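Local coordinates for protein beta-ketothiolase BktB (Ralstonia eutropha, PDB 4NZS) that catalyses the condensation of acetyl-CoA with propionyl-CoA or a second acetyl-CoA to give 3-oxoacyl-CoA thioesters, supplying precursors for the polyester PHBV, at residues 12-17 / 41-46; 17-22 / 217-222; 37-42 / 260-265; 123-128 / 254-259; 363-368 / 380-385. All blocks are in the same frame, centred on the assembly; numbering follows the deposited sequence.

Contact 1 (12-17 / 41-46); sequences VVSGVR and REALAR
Ser-14 and Val-16 on strand 10-22 face Ala-43, Glu-42 and Arg-46 of helix 32-47. This is helix-on-sheet packing of the thiolase fold: helix 32-47 lies over one face of the main sheet. Here segments 14-17 and 41-46 run 146° apart, with their axes 7.2 Å from each other at closest approach. Ser-14 makes the polar link. Its chi1 of 73° sets OG between the backbone N and the carbonyl carbon, turned to the helix. Ser-14 OG donates to Ala-43 O at 2.6 Å, approaching tilted from the carbonyl plane. The same hydroxyl has a weak bond to the backbone N of Val-264. Val-13 and Ser-14 share Val-264 as partner on the next strand, which makes a classic beta bulge where the chain turns a corner.

Val-16 is two residues on and presents its side chain to the same helix. Its chi1 of 124° is off the staggered positions and splits the methyls between two partners. Val-16 CG1 lies 3.9 Å from Glu-42 CB, while the Glu-42 chain bends at chi2 and carries the carboxylate off. Val-16 CB is 4.3 Å from Ala-43 CB. Arg-46 closes the exposed margin. Its CB meets the CB of Ser-14 at 3.9 Å. Its chain then bends at chi2 and passes Val-16 at about a right angle, bringing Arg-46 NE to 3.8 Å from Val-16 CG2.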
# COMPACT_ATOMS: atom_id res chain seq x y z
N VAL A 12 42.88 4.95 15.06
CA VAL A 12 42.10 5.46 13.95
C VAL A 12 42.87 6.26 12.93
O VAL A 12 43.19 7.44 13.13
CB VAL A 12 40.98 6.39 14.42
CG1 VAL A 12 40.00 6.58 13.28
CG2 VAL A 12 40.32 5.78 15.66
N VAL A 13 43.08 5.64 11.78
CA VAL A 13 43.85 6.27 10.74
C VAL A 13 43.06 7.39 10.08
O VAL A 13 43.49 8.52 10.07
CB VAL A 13 44.30 5.27 9.71
CG1 VAL A 13 45.30 5.95 8.77
CG2 VAL A 13 44.94 4.02 10.36
N SER A 14 41.89 7.10 9.54
CA SER A 14 41.04 8.12 8.94
C SER A 14 39.65 8.10 9.55
O SER A 14 39.24 7.10 10.18
CB SER A 14 40.89 7.86 7.45
OG SER A 14 40.06 6.74 7.25
N GLY A 15 38.93 9.20 9.34
CA GLY A 15 37.59 9.38 9.89
C GLY A 15 36.84 10.41 9.06
O GLY A 15 37.31 11.52 8.92
N VAL A 16 35.66 10.07 8.55
CA VAL A 16 35.01 10.93 7.54
C VAL A 16 33.46 10.80 7.55
O VAL A 16 32.92 9.79 8.08
CB VAL A 16 35.64 10.58 6.15
CG1 VAL A 16 34.61 10.16 5.09
CG2 VAL A 16 36.51 11.71 5.63
N ARG A 17 32.78 11.78 6.95
CA ARG A 17 31.32 11.77 6.93
C ARG A 17 30.66 12.58 5.80
O ARG A 17 31.21 13.52 5.35
CB ARG A 17 30.82 12.34 8.25
CG ARG A 17 31.12 13.81 8.48
CD ARG A 17 30.28 14.24 9.69
NE ARG A 17 30.37 15.64 10.09
CZ ARG A 17 29.61 16.62 9.61
NH1 ARG A 17 28.74 16.40 8.65
NH2 ARG A 17 29.77 17.84 10.06
N ARG A 41 34.43 4.62 0.76
CA ARG A 41 35.46 4.88 -0.22
C ARG A 41 36.31 6.06 0.16
O ARG A 41 37.56 6.00 0.10
CB ARG A 41 34.89 5.12 -1.59
CG ARG A 41 35.94 4.90 -2.66
CD ARG A 41 35.35 4.21 -3.86
NE ARG A 41 34.49 5.14 -4.60
CZ ARG A 41 34.95 6.11 -5.42
NH1 ARG A 41 36.27 6.32 -5.60
NH2 ARG A 41 34.10 6.90 -6.07
N GLU A 42 35.68 7.12 0.63
CA GLU A 42 36.48 8.27 1.02
C GLU A 42 37.44 8.05 2.19
O GLU A 42 38.56 8.59 2.22
CB GLU A 42 35.59 9.46 1.33
CG GLU A 42 36.27 10.75 0.96
CD GLU A 42 36.62 10.75 -0.51
OE1 GLU A 42 37.68 10.16 -0.85
OE2 GLU A 42 35.83 11.29 -1.32
N ALA A 43 37.02 7.29 3.18
CA ALA A 43 37.82 7.13 4.35
C ALA A 43 39.03 6.27 4.03
O ALA A 43 40.03 6.33 4.70
CB ALA A 43 37.00 6.53 5.48
N LEU A 44 38.92 5.43 3.02
CA LEU A 44 40.10 4.68 2.55
C LEU A 44 41.17 5.61 1.96
O LEU A 44 42.34 5.56 2.33
CB LEU A 44 39.67 3.64 1.51
CG LEU A 44 39.23 2.27 2.05
CD1 LEU A 44 39.37 2.09 3.57
CD2 LEU A 44 37.82 1.96 1.58
N ALA A 45 40.72 6.45 1.04
CA ALA A 45 41.56 7.43 0.39
C ALA A 45 42.39 8.23 1.36
O ALA A 45 43.57 8.44 1.14
CB ALA A 45 40.68 8.35 -0.44
N ARG A 46 41.76 8.76 2.40
CA ARG A 46 42.47 9.50 3.44
C ARG A 46 43.41 8.61 4.22
O ARG A 46 44.50 9.00 4.58
CB ARG A 46 41.51 10.20 4.37
CG ARG A 46 40.38 10.88 3.65
CD ARG A 46 40.40 12.39 3.84
NE ARG A 46 39.21 12.98 3.24
CZ ARG A 46 39.17 14.17 2.66
NH1 ARG A 46 40.25 14.92 2.61
NH2 ARG A 46 38.03 14.60 2.14

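Contact 2 (17-22 / 217-222); sequences RTAIGT and VTFDTD
Arg-17 and Asp-222 meet tip to tip in a buried, end-on salt bridge. The guanidinium and carboxylate planes are nearly coplanar, 27° apart. Arg-17 NH2 donates to Asp-222 OD2 at 3.0 Å, almost straight at 174°. Arg-17 NH1 donates to Asp-222 OD1 at 2.8 Å, on the syn lone pair. NH1 also reaches the backbone, with Arg-17 NH1 to Thr-18 O at 3.0 Å.

Asp-222 OD1 has a second donor. Ile-20 N donates to Asp-222 OD1 at 2.7 Å, on the anti lone pair of that oxygen. OD1 is thus gripped from two directions, which fixes the rotation of the carboxylate and would probably favour its charged form. Thr-18 OG1 donates to Ala-19 O at 2.8 Å, and the same oxygen accepts from the backbone N of Ala-260.

Ala-19 CB packs on Phe-219 CE2 at 3.4 Å. The ring turns its edge to the backbone, with Phe-219 CZ 3.2 Å from Ile-20 O.

The Ile-20 side chain is about 7 Å from that of His-355, a predicted active-site proton acceptor, so the bridge lies in the shell around the active site. The contact ties the end of strand 217-219 and the loop after it to strand 10-22. Leu-363 and Val-366 of helix 357-375 pack along the Arg-17 side chain.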
# COMPACT_ATOMS: atom_id res chain seq x y z
N ARG A 17 32.78 11.78 6.95
CA ARG A 17 31.32 11.77 6.93
C ARG A 17 30.66 12.58 5.80
O ARG A 17 31.21 13.52 5.35
CB ARG A 17 30.82 12.34 8.25
CG ARG A 17 31.12 13.81 8.48
CD ARG A 17 30.28 14.24 9.69
NE ARG A 17 30.37 15.64 10.09
CZ ARG A 17 29.61 16.62 9.61
NH1 ARG A 17 28.74 16.40 8.65
NH2 ARG A 17 29.77 17.84 10.06
N THR A 18 29.49 12.19 5.34
CA THR A 18 28.65 13.13 4.59
C THR A 18 28.35 14.27 5.52
O THR A 18 28.56 14.14 6.72
CB THR A 18 27.29 12.54 4.12
OG1 THR A 18 26.44 12.28 5.24
CG2 THR A 18 27.55 11.22 3.33
N ALA A 19 27.94 15.37 4.93
CA ALA A 19 27.22 16.43 5.63
C ALA A 19 25.84 15.91 5.97
O ALA A 19 25.41 14.93 5.38
CB ALA A 19 27.08 17.64 4.69
N ILE A 20 25.10 16.62 6.83
CA ILE A 20 23.83 16.12 7.32
C ILE A 20 22.69 16.80 6.62
O ILE A 20 22.66 18.04 6.55
CB ILE A 20 23.69 16.37 8.82
CG1 ILE A 20 24.83 15.68 9.55
CG2 ILE A 20 22.33 15.86 9.30
CD1 ILE A 20 25.13 16.19 10.96
N GLY A 21 21.73 15.98 6.13
CA GLY A 21 20.53 16.47 5.51
C GLY A 21 19.34 16.68 6.47
O GLY A 21 19.23 16.00 7.51
N THR A 22 18.43 17.60 6.09
CA THR A 22 17.16 17.73 6.82
C THR A 22 16.18 16.68 6.29
O THR A 22 16.29 16.18 5.15
CB THR A 22 16.51 19.15 6.74
OG1 THR A 22 16.07 19.45 5.41
CG2 THR A 22 17.46 20.22 7.16
N VAL A 217 24.51 18.61 -8.90
CA VAL A 217 24.26 19.37 -7.67
C VAL A 217 24.97 18.68 -6.52
O VAL A 217 24.86 17.44 -6.36
CB VAL A 217 22.75 19.43 -7.39
CG1 VAL A 217 22.08 18.11 -7.73
CG2 VAL A 217 22.48 19.81 -5.96
N THR A 218 25.69 19.45 -5.70
CA THR A 218 26.52 18.83 -4.67
C THR A 218 26.28 19.28 -3.23
O THR A 218 26.20 20.45 -2.96
CB THR A 218 28.01 18.97 -4.97
OG1 THR A 218 28.59 19.83 -3.99
CG2 THR A 218 28.25 19.47 -6.40
N PHE A 219 26.21 18.33 -2.31
CA PHE A 219 25.88 18.59 -0.95
C PHE A 219 27.08 18.37 -0.03
O PHE A 219 27.66 17.25 0.09
CB PHE A 219 24.66 17.76 -0.52
CG PHE A 219 24.24 18.01 0.90
CD1 PHE A 219 23.78 19.27 1.28
CD2 PHE A 219 24.38 17.02 1.87
CE1 PHE A 219 23.42 19.52 2.60
CE2 PHE A 219 24.02 17.27 3.19
CZ PHE A 219 23.56 18.52 3.55
N ASP A 220 27.53 19.48 0.55
CA ASP A 220 28.65 19.48 1.47
C ASP A 220 28.44 20.20 2.80
O ASP A 220 29.28 20.12 3.67
CB ASP A 220 29.84 20.13 0.79
CG ASP A 220 29.55 21.54 0.34
OD1 ASP A 220 28.46 22.04 0.63
OD2 ASP A 220 30.41 22.15 -0.31
N THR A 221 27.35 20.93 2.95
CA THR A 221 27.21 21.80 4.10
C THR A 221 26.03 21.38 4.95
O THR A 221 24.93 21.29 4.45
CB THR A 221 27.06 23.25 3.64
OG1 THR A 221 27.29 24.12 4.74
CG2 THR A 221 25.68 23.49 3.07
N ASP A 222 26.25 21.17 6.24
CA ASP A 222 25.19 20.65 7.06
C ASP A 222 24.10 21.70 7.07
O ASP A 222 24.31 22.78 7.55
CB ASP A 222 25.68 20.44 8.48
CG ASP A 222 26.86 19.50 8.55
OD1 ASP A 222 26.74 18.35 8.13
OD2 ASP A 222 27.91 19.91 9.03

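Contact 3 (37-42 / 260-265); sequences ALVVRE and AAAVVM
Val-39 packs onto Ala-260 and Ala-262, which put two small methyls on the helix side of their strand. This is helix-on-sheet packing of the thiolase fold. Helix 37-42 and strand 260-265 run in similar directions, 28° apart, with their axes 7.2 Å from each other at closest approach.

In the first shell, Val-39 divides its methyls along the strand. A chi1 of -58° sets CG1 anti to the carbonyl carbon and CG2 between the backbone N and the carbonyl carbon. Val-39 CG1 touches Ala-260 CB at 4.0 Å. Val-39 CG2 sits over the step between the two alanines, 3.8 Å from both Ala-261 C and Ala-262 CB. The small alanine side chains let the valine come down close to the strand backbone. No hydrogen bond crosses the contact.

The next shell fixes both partners. The strand is held on one side by backbone bonds from Ala-262 to Val-16, and on the other by bonds from Ala-261 to Gly-121. Thr-18 and Val-206 also touch Val-39. Val-40 points away from the strand, and its side chain meets Ile-118 and Val-82. Further out, Ala-261 turns to the opposite side of the sheet and packs on helix 357-375, so strand 257-267 is sandwiched between two helix layers. On the side of helix 32-47, the backbone joins the packing too: Ala-262 CB lies 3.6 Å from Val-39 O.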
# COMPACT_ATOMS: atom_id res chain seq x y z
N ALA A 37 28.36 3.75 1.06
CA ALA A 37 29.42 3.27 0.18
C ALA A 37 30.44 4.38 0.06
O ALA A 37 31.65 4.15 0.14
CB ALA A 37 28.84 2.90 -1.18
N LEU A 38 29.92 5.59 -0.12
CA LEU A 38 30.74 6.80 -0.37
C LEU A 38 31.74 6.96 0.74
O LEU A 38 32.92 6.79 0.52
CB LEU A 38 29.84 8.07 -0.51
CG LEU A 38 30.44 9.49 -0.52
CD1 LEU A 38 30.71 10.01 -1.92
CD2 LEU A 38 29.54 10.50 0.17
N VAL A 39 31.25 7.23 1.96
CA VAL A 39 32.16 7.45 3.09
C VAL A 39 33.08 6.28 3.33
O VAL A 39 34.10 6.40 3.99
CB VAL A 39 31.43 7.73 4.43
CG1 VAL A 39 30.51 8.94 4.30
CG2 VAL A 39 30.67 6.49 4.90
N VAL A 40 32.73 5.12 2.86
CA VAL A 40 33.68 4.04 2.98
C VAL A 40 34.78 4.37 2.02
O VAL A 40 35.94 4.43 2.42
CB VAL A 40 33.10 2.70 2.66
CG1 VAL A 40 34.21 1.65 2.61
CG2 VAL A 40 32.06 2.34 3.70
N ARG A 41 34.43 4.62 0.76
CA ARG A 41 35.46 4.88 -0.22
C ARG A 41 36.31 6.06 0.16
O ARG A 41 37.56 6.00 0.10
CB ARG A 41 34.89 5.12 -1.59
CG ARG A 41 35.94 4.90 -2.66
CD ARG A 41 35.35 4.21 -3.86
NE ARG A 41 34.49 5.14 -4.60
CZ ARG A 41 34.95 6.11 -5.42
NH1 ARG A 41 36.27 6.32 -5.60
NH2 ARG A 41 34.10 6.90 -6.07
N GLU A 42 35.68 7.12 0.63
CA GLU A 42 36.48 8.27 1.02
C GLU A 42 37.44 8.05 2.19
O GLU A 42 38.56 8.59 2.22
CB GLU A 42 35.59 9.46 1.33
CG GLU A 42 36.27 10.75 0.96
CD GLU A 42 36.62 10.75 -0.51
OE1 GLU A 42 37.68 10.16 -0.85
OE2 GLU A 42 35.83 11.29 -1.32
N ALA A 260 25.73 9.63 6.64
CA ALA A 260 26.65 8.52 6.90
C ALA A 260 27.98 8.97 7.54
O ALA A 260 28.28 10.16 7.66
CB ALA A 260 26.93 7.75 5.61
N ALA A 261 28.77 8.00 7.96
CA ALA A 261 30.07 8.31 8.54
C ALA A 261 30.91 7.07 8.65
O ALA A 261 30.37 6.04 9.05
CB ALA A 261 29.91 8.85 9.93
N ALA A 262 32.22 7.18 8.36
CA ALA A 262 33.14 6.04 8.59
C ALA A 262 34.48 6.41 9.20
O ALA A 262 35.01 7.52 9.03
CB ALA A 262 33.37 5.27 7.30
N VAL A 263 35.03 5.47 9.95
CA VAL A 263 36.40 5.58 10.37
C VAL A 263 37.12 4.37 9.85
O VAL A 263 36.56 3.25 9.88
CB VAL A 263 36.56 5.65 11.89
CG1 VAL A 263 35.60 6.67 12.46
CG2 VAL A 263 36.38 4.28 12.53
N VAL A 264 38.35 4.59 9.38
CA VAL A 264 39.24 3.46 9.18
C VAL A 264 40.04 3.28 10.42
O VAL A 264 40.53 4.23 10.97
CB VAL A 264 40.20 3.64 8.01
CG1 VAL A 264 41.19 2.47 7.99
CG2 VAL A 264 39.44 3.72 6.67
N MET A 265 40.14 2.05 10.88
CA MET A 265 40.95 1.77 12.05
C MET A 265 41.99 0.73 11.78
O MET A 265 41.99 0.03 10.75
CB MET A 265 40.10 1.26 13.17
CG MET A 265 39.40 2.32 13.97
SD MET A 265 38.04 1.41 14.69
CE MET A 265 37.39 2.63 15.81

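Contact 4 (123-128 / 254-259); sequences ESMSRA and SGLNDA
Asp-258 reaches Ser-126 through its first torsion. Its CG lies anti to the carbonyl carbon, beside the backbone N (chi1 -57°). The carboxylate thus extends across from strand 257-259 to the 3-10 turn at 125-126. The contact is the end of an antiparallel strand pair in the thiolase sheet. Glu-123 and Ala-259 form a hydrogen-bonded pair. Glu-123 N donates to Ala-259 O at 2.8 Å, and Ala-259 N donates back to Glu-123 O at 2.7 Å.

Beyond this pair the side chain of Asp-258 takes over. Ser-126 N donates to Asp-258 OD1 at 2.7 Å, nearly straight at 175°, on the syn lone pair. Ser-124 OG adds a weak bond to the same oxygen. Ser-126 OG is modelled very close to Asp-258 OD2, at 2.4 Å, a distance doubtful in detail. Ser-126 OG also bonds the backbone N of Gly-24, while Ser-126 O accepts from NE1 of Trp-137 of the second subunit. The turn therefore joins the sheet to the subunit interface.

The active site is near. The side chain of Asn-257 is about 5 Å from that of His-355, a predicted proton acceptor. The Glu-123 carboxylate is held by the backbone N atoms of Val-62 and Ile-63. Met-125 crosses Leu-256 at about a right angle. Its sulphur, Met-125 SD, is 4.1 Å from Leu-256 CB and accepts a weak bond from Asn-257 N at 3.5 Å.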
# COMPACT_ATOMS: atom_id res chain seq x y z
N GLU A 123 22.01 6.50 7.91
CA GLU A 123 20.61 6.65 8.32
C GLU A 123 19.94 7.66 7.45
O GLU A 123 20.44 8.77 7.34
CB GLU A 123 20.50 7.14 9.76
CG GLU A 123 19.12 6.96 10.35
CD GLU A 123 18.92 5.53 10.86
OE1 GLU A 123 18.06 4.79 10.30
OE2 GLU A 123 19.66 5.15 11.81
N SER A 124 18.82 7.29 6.81
CA SER A 124 18.08 8.16 5.90
C SER A 124 16.68 8.22 6.34
O SER A 124 15.83 7.55 5.80
CB SER A 124 18.04 7.66 4.48
OG SER A 124 17.62 8.74 3.63
N MET A 125 16.42 9.04 7.35
CA MET A 125 15.07 9.20 7.83
C MET A 125 14.15 9.71 6.71
O MET A 125 13.01 9.35 6.65
CB MET A 125 15.07 10.11 9.07
CG MET A 125 15.96 9.56 10.18
SD MET A 125 15.95 10.44 11.71
CE MET A 125 14.86 9.46 12.70
N SER A 126 14.62 10.45 5.74
CA SER A 126 13.65 10.89 4.75
C SER A 126 13.08 9.72 4.01
O SER A 126 11.94 9.76 3.57
CB SER A 126 14.26 11.85 3.72
OG SER A 126 14.99 12.92 4.30
N ARG A 127 13.87 8.68 3.84
CA ARG A 127 13.39 7.50 3.15
C ARG A 127 12.83 6.43 4.11
O ARG A 127 12.69 5.25 3.73
CB ARG A 127 14.53 6.89 2.24
CG ARG A 127 15.14 7.86 1.26
CD ARG A 127 16.38 7.31 0.49
NE ARG A 127 16.06 6.32 -0.54
CZ ARG A 127 15.53 6.61 -1.72
NH1 ARG A 127 15.26 7.85 -2.03
NH2 ARG A 127 15.25 5.65 -2.59
N ALA A 128 12.44 6.80 5.33
CA ALA A 128 12.00 5.72 6.18
C ALA A 128 10.72 5.41 5.53
O ALA A 128 10.09 6.30 5.03
CB ALA A 128 11.79 6.15 7.65
N SER A 254 16.05 17.26 18.96
CA SER A 254 16.84 16.77 17.86
C SER A 254 16.06 16.88 16.59
O SER A 254 14.85 16.81 16.59
CB SER A 254 17.11 15.29 18.08
OG SER A 254 18.48 15.02 18.06
N GLY A 255 16.77 17.09 15.50
CA GLY A 255 16.19 17.02 14.18
C GLY A 255 16.02 15.59 13.70
O GLY A 255 16.49 14.66 14.34
N LEU A 256 15.31 15.43 12.59
CA LEU A 256 15.23 14.17 11.88
C LEU A 256 16.06 14.34 10.61
O LEU A 256 15.85 15.26 9.85
CB LEU A 256 13.79 13.88 11.51
CG LEU A 256 12.78 14.13 12.61
CD1 LEU A 256 11.41 14.33 12.03
CD2 LEU A 256 12.80 12.99 13.60
N ASN A 257 17.02 13.46 10.39
CA ASN A 257 18.05 13.80 9.46
C ASN A 257 18.66 12.63 8.75
O ASN A 257 18.57 11.51 9.21
CB ASN A 257 19.11 14.58 10.22
CG ASN A 257 18.62 15.96 10.62
OD1 ASN A 257 18.70 16.93 9.83
ND2 ASN A 257 18.11 16.07 11.86
N ASP A 258 19.34 12.92 7.64
CA ASP A 258 19.93 11.90 6.78
C ASP A 258 21.49 11.95 6.84
O ASP A 258 22.04 13.05 6.72
CB ASP A 258 19.46 12.14 5.35
CG ASP A 258 17.92 12.16 5.17
OD1 ASP A 258 17.21 11.26 5.67
OD2 ASP A 258 17.42 13.03 4.43
N ALA A 259 22.21 10.82 7.02
CA ALA A 259 23.69 10.85 6.90
C ALA A 259 24.44 9.55 6.97
O ALA A 259 23.88 8.50 7.29
CB ALA A 259 24.28 11.78 7.90

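Contact 5 (363-368 / 380-385); sequences LITVKA and ALVTMC
Val-382 is the bump of this contact, and it fills the hollow formed by Ile-364, Thr-365 and Ala-368 on helix 363-368. Helix and strand 380-385 run almost antiparallel, 160° apart. Val-382 CG1 enters between Ile-364 and Ala-368. It lies 3.8 Å from Ile-364 CG1 and 3.9 Å from Ala-368 CB, with the carbonyl of Ile-364 also against it. Val-382 CG2 turns to the other wall, 3.8 Å from Thr-365 OG1.

Ile-364 returns the fit. Its chi1 of 65° sets CG1 between the backbone N and the carbonyl carbon, against Val-382 CG1. The two side chains pass each other in opposite directions. The tip, Ile-364 CD1, settles 4.1 Å from Thr-383 O and 4.2 Å from Met-384 SD.

Near its end the strand carries Cys-385, a predicted proton acceptor. The side chain of Met-384 is about 5 Å from that of Cys-95, which by analogy with relatives probably carries the acyl-thioester intermediate. In thiolases this helix belongs to the central layer between the two sheets.

Helix and strand share no hydrogen bond. Thr-365 OG1 spends its polarity within the helix, on Gly-361 O. The helix is therefore held to this strand by shape and van der Waals contact, next to the catalytic centre.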
# COMPACT_ATOMS: atom_id res chain seq x y z
N LEU A 363 29.16 9.68 13.48
CA LEU A 363 29.33 10.95 12.89
C LEU A 363 30.06 11.87 13.84
O LEU A 363 31.09 12.52 13.50
CB LEU A 363 27.95 11.48 12.62
CG LEU A 363 27.96 12.76 11.90
CD1 LEU A 363 27.09 12.62 10.67
CD2 LEU A 363 27.55 13.90 12.81
N ILE A 364 29.52 11.95 15.03
CA ILE A 364 30.14 12.75 16.06
C ILE A 364 31.53 12.19 16.40
O ILE A 364 32.41 12.94 16.81
CB ILE A 364 29.28 12.84 17.35
CG1 ILE A 364 29.13 11.48 18.03
CG2 ILE A 364 27.92 13.48 17.05
CD1 ILE A 364 28.17 11.50 19.20
N THR A 365 31.75 10.89 16.23
CA THR A 365 33.09 10.39 16.43
C THR A 365 34.01 11.15 15.47
O THR A 365 34.88 11.89 15.89
CB THR A 365 33.14 8.87 16.29
OG1 THR A 365 32.48 8.30 17.42
CG2 THR A 365 34.54 8.37 16.30
N VAL A 366 33.72 11.05 14.19
CA VAL A 366 34.46 11.80 13.17
C VAL A 366 34.54 13.29 13.50
O VAL A 366 35.60 13.96 13.31
CB VAL A 366 33.80 11.59 11.80
CG1 VAL A 366 34.32 12.60 10.79
CG2 VAL A 366 34.04 10.15 11.36
N LYS A 367 33.48 13.84 14.05
CA LYS A 367 33.62 15.22 14.52
C LYS A 367 34.72 15.37 15.55
O LYS A 367 35.48 16.31 15.50
CB LYS A 367 32.37 15.72 15.16
CG LYS A 367 31.32 16.06 14.18
CD LYS A 367 30.08 16.25 15.00
CE LYS A 367 30.03 17.59 15.63
NZ LYS A 367 28.65 17.88 16.05
N ALA A 368 34.77 14.46 16.50
CA ALA A 368 35.43 14.75 17.78
C ALA A 368 36.92 14.65 17.63
O ALA A 368 37.62 15.64 17.83
CB ALA A 368 34.92 13.81 18.86
N ALA A 380 39.65 12.54 24.83
CA ALA A 380 38.39 12.78 24.09
C ALA A 380 37.21 11.83 24.43
O ALA A 380 37.39 10.62 24.50
CB ALA A 380 38.66 12.72 22.60
N LEU A 381 36.01 12.40 24.60
CA LEU A 381 34.80 11.66 25.00
C LEU A 381 33.59 11.85 24.08
O LEU A 381 33.00 12.93 24.01
CB LEU A 381 34.36 12.04 26.41
CG LEU A 381 32.95 11.57 26.82
CD1 LEU A 381 32.90 10.08 27.08
CD2 LEU A 381 32.46 12.29 28.06
N VAL A 382 33.17 10.76 23.46
CA VAL A 382 31.92 10.69 22.75
C VAL A 382 31.02 9.74 23.52
O VAL A 382 31.43 8.67 23.97
CB VAL A 382 32.06 10.21 21.27
CG1 VAL A 382 32.22 11.40 20.32
CG2 VAL A 382 33.23 9.26 21.07
N THR A 383 29.77 10.16 23.65
CA THR A 383 28.74 9.32 24.20
C THR A 383 27.39 9.78 23.67
O THR A 383 27.24 10.86 23.09
CB THR A 383 28.78 9.44 25.72
OG1 THR A 383 27.81 8.56 26.30
CG2 THR A 383 28.48 10.89 26.12
N MET A 384 26.38 8.95 23.87
CA MET A 384 25.00 9.38 23.64
C MET A 384 24.04 8.44 24.36
O MET A 384 24.43 7.31 24.73
CB MET A 384 24.65 9.41 22.13
CG MET A 384 24.70 8.04 21.44
SD MET A 384 26.17 8.00 20.43
CE MET A 384 26.19 6.39 19.72
N CYS A 385 22.80 8.93 24.53
CA CYS A 385 21.71 8.14 25.10
C CYS A 385 21.12 7.36 23.99
O CYS A 385 21.14 7.81 22.85
CB CYS A 385 20.63 9.04 25.68
SG CYS A 385 20.12 10.28 24.49

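All five contacts are largely buried, but contact 1 reaches the surface at Arg-46 and contact 2 at Asp-220. Contacts 1 and 3 lie about 5 Å apart between centres and hold the same helix, 32-47, against neighbouring strands 10-22 and 257-267. Contact 3 is purely apolar, whereas contact 1 adds one hydroxyl bond. Contacts 2 and 4 continue along those two strands and meet through Gly-21 N and Asp-258 O. Both rest on a carboxylate that gathers donors. Contact 5 is apolar again and belongs to the C-terminal half. Its helix touches segments of the other four contacts through Leu-363 or Val-366. Contacts 4 and 5 come nearest the active-site residues.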